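Local structure of extracellular solute-binding protein, family 3 (Methylophaga aminisulfidivorans MP, 5SV6) at residues Cys50-Glu55 with Lys89-Leu94. The protein is of unknown function but has a periplasmic binding protein-like architecture and probably takes part in the methanol dehydrogenase system of this methylotroph. Residues are numbered along the deposited sequence; the frame is centred on the assembly and turned at random.
Sequences CAASDE and KAAIFL
Ala52, at the end of strand 47-52, comes closest to Ala91, their CA atoms 5.3 Å apart, where the chain turns from parallel neighbour strand 82-87 into helix 94-99; Cys50 faces Leu94 with 6.4 Å between CA atoms. The methyl groups of Ala52 and Ala91 meet at 4.0 Å (CB to CB). Leu94 lays its forked end along the strand backbone, CD1 3.8 Å from Cys50 O and CD2 3.9 Å from Ala51 C, while Val107 touches it from strand 106-111. Cys50 is tied by a disulfide to Cys104. Glu55 makes the direct polar link: CG trans to the backbone N (chi1 -177°) carries the side chain toward the loop, and a bend at chi2 lets OE1 accept a nearly straight bond from Ala91 N (2.9 Å, 169°). That N-H arrives from 60° above the carboxylate plane, and Ala91 CB packs 3.6 Å from Glu55 CD. A water bridges OE2 to Ile92 N, so the carboxylate reaches two consecutive amides, one directly; a second water joins Lys89 O to Asp54 N, weakly at the latter. With an alanine in place of Glu55, Ala91 N would probably lose its acceptor and the water at Ile92 its hold on the strand side. In this periplasmic binding protein-like fold, alanine methyls and branched Leu94 thus pack loop and helix start against the mixed sheet, while a carboxylate, probably charged, lies by amides leading into helix 94-99, whose dipole it may complement.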
loop_
_atom_site.group_PDB
_atom_site.type_symbol
_atom_site.label_atom_id
_atom_site.label_comp_id
_atom_site.label_asym_id
_atom_site.label_seq_id
_atom_site.Cartn_x
_atom_site.Cartn_y
_atom_site.Cartn_z
ATOM N N CYS A 50 15.975 -3.297 -4.325
ATOM C CA CYS A 50 15.772 -1.897 -3.972
ATOM C C CYS A 50 14.743 -1.838 -2.840
ATOM O O CYS A 50 13.636 -2.352 -2.992
ATOM C CB CYS A 50 15.231 -1.101 -5.176
ATOM S SG CYS A 50 16.037 -1.385 -6.802
ATOM N N ALA A 51 15.093 -1.225 -1.709
ATOM C CA ALA A 51 14.139 -1.128 -0.593
ATOM C C ALA A 51 14.279 0.145 0.211
ATOM O O ALA A 51 15.367 0.720 0.315
ATOM C CB ALA A 51 14.236 -2.356 0.340
ATOM N N ALA A 52 13.163 0.574 0.794
ATOM C CA ALA A 52 13.124 1.809 1.557
ATOM C C ALA A 52 13.617 1.559 2.976
ATOM O O ALA A 52 13.234 0.589 3.621
ATOM C CB ALA A 52 11.704 2.377 1.577
ATOM N N SER A 53 14.468 2.445 3.474
ATOM C CA SER A 53 15.012 2.238 4.809
ATOM C C SER A 53 14.039 2.657 5.927
ATOM O O SER A 53 14.287 2.387 7.093
ATOM C CB SER A 53 16.365 2.936 4.946
ATOM O OG SER A 53 16.205 4.339 4.888
ATOM N N ASP A 54 12.929 3.296 5.574
ATOM C CA ASP A 54 11.985 3.771 6.590
ATOM C C ASP A 54 10.582 3.885 6.018
ATOM O O ASP A 54 10.064 4.991 5.848
ATOM C CB ASP A 54 12.420 5.134 7.150
ATOM C CG ASP A 54 11.658 5.519 8.423
ATOM O OD1 ASP A 54 11.221 4.608 9.159
ATOM O OD2 ASP A 54 11.498 6.732 8.689
ATOM N N GLU A 55 9.971 2.752 5.686
ATOM C CA GLU A 55 8.605 2.796 5.166
ATOM C C GLU A 55 7.785 1.598 5.648
ATOM O O GLU A 55 7.349 0.767 4.859
ATOM C CB GLU A 55 8.577 2.914 3.636
ATOM C CG GLU A 55 7.160 3.030 3.068
ATOM C CD GLU A 55 6.976 4.145 2.066
ATOM O OE1 GLU A 55 7.841 5.047 1.987
ATOM O OE2 GLU A 55 5.943 4.111 1.360
ATOM N N LYS A 89 14.706 7.750 0.537
ATOM C CA LYS A 89 13.471 8.345 0.059
ATOM C C LYS A 89 12.299 7.386 0.288
ATOM O O LYS A 89 12.495 6.210 0.607
ATOM C CB LYS A 89 13.581 8.695 -1.428
ATOM C CG LYS A 89 14.738 9.632 -1.792
ATOM C CD LYS A 89 14.370 11.093 -1.593
ATOM C CE LYS A 89 13.396 11.589 -2.651
ATOM N NZ LYS A 89 14.076 12.108 -3.883
ATOM N N ALA A 90 11.088 7.902 0.124
ATOM C CA ALA A 90 9.878 7.105 0.251
ATOM C C ALA A 90 9.902 6.001 -0.800
ATOM O O ALA A 90 10.521 6.166 -1.845
ATOM C CB ALA A 90 8.662 7.989 0.060
ATOM N N ALA A 91 9.222 4.888 -0.529
ATOM C CA ALA A 91 9.228 3.740 -1.442
ATOM C C ALA A 91 8.679 4.072 -2.832
ATOM O O ALA A 91 9.045 3.437 -3.824
ATOM C CB ALA A 91 8.465 2.551 -0.830
ATOM N N ILE A 92 7.813 5.073 -2.915
ATOM C CA ILE A 92 7.258 5.468 -4.208
ATOM C C ILE A 92 8.346 5.893 -5.214
ATOM O O ILE A 92 8.114 5.866 -6.426
ATOM C CB ILE A 92 6.150 6.564 -4.053
ATOM C CG1 ILE A 92 5.307 6.692 -5.328
ATOM C CG2 ILE A 92 6.754 7.906 -3.649
ATOM C CD1 ILE A 92 4.156 7.692 -5.209
ATOM N N PHE A 93 9.535 6.243 -4.716
ATOM C CA PHE A 93 10.675 6.625 -5.571
ATOM C C PHE A 93 11.656 5.496 -5.917
ATOM O O PHE A 93 12.662 5.732 -6.590
ATOM C CB PHE A 93 11.481 7.757 -4.922
ATOM C CG PHE A 93 10.712 9.027 -4.762
ATOM C CD1 PHE A 93 10.364 9.487 -3.501
ATOM C CD2 PHE A 93 10.312 9.753 -5.871
ATOM C CE1 PHE A 93 9.640 10.655 -3.346
ATOM C CE2 PHE A 93 9.586 10.930 -5.723
ATOM C CZ PHE A 93 9.252 11.379 -4.462
ATOM N N LEU A 94 11.387 4.285 -5.449
ATOM C CA LEU A 94 12.308 3.174 -5.673
ATOM C C LEU A 94 12.500 2.848 -7.155
ATOM O O LEU A 94 13.595 2.508 -7.591
ATOM C CB LEU A 94 11.815 1.932 -4.940
ATOM C CG LEU A 94 11.964 1.966 -3.421
ATOM C CD1 LEU A 94 11.361 0.702 -2.822
ATOM C CD2 LEU A 94 13.431 2.075 -3.074
HETATM O O HOH W 1 12.799 5.215 3.513
HETATM O O HOH W 2 6.070 5.841 -0.762
#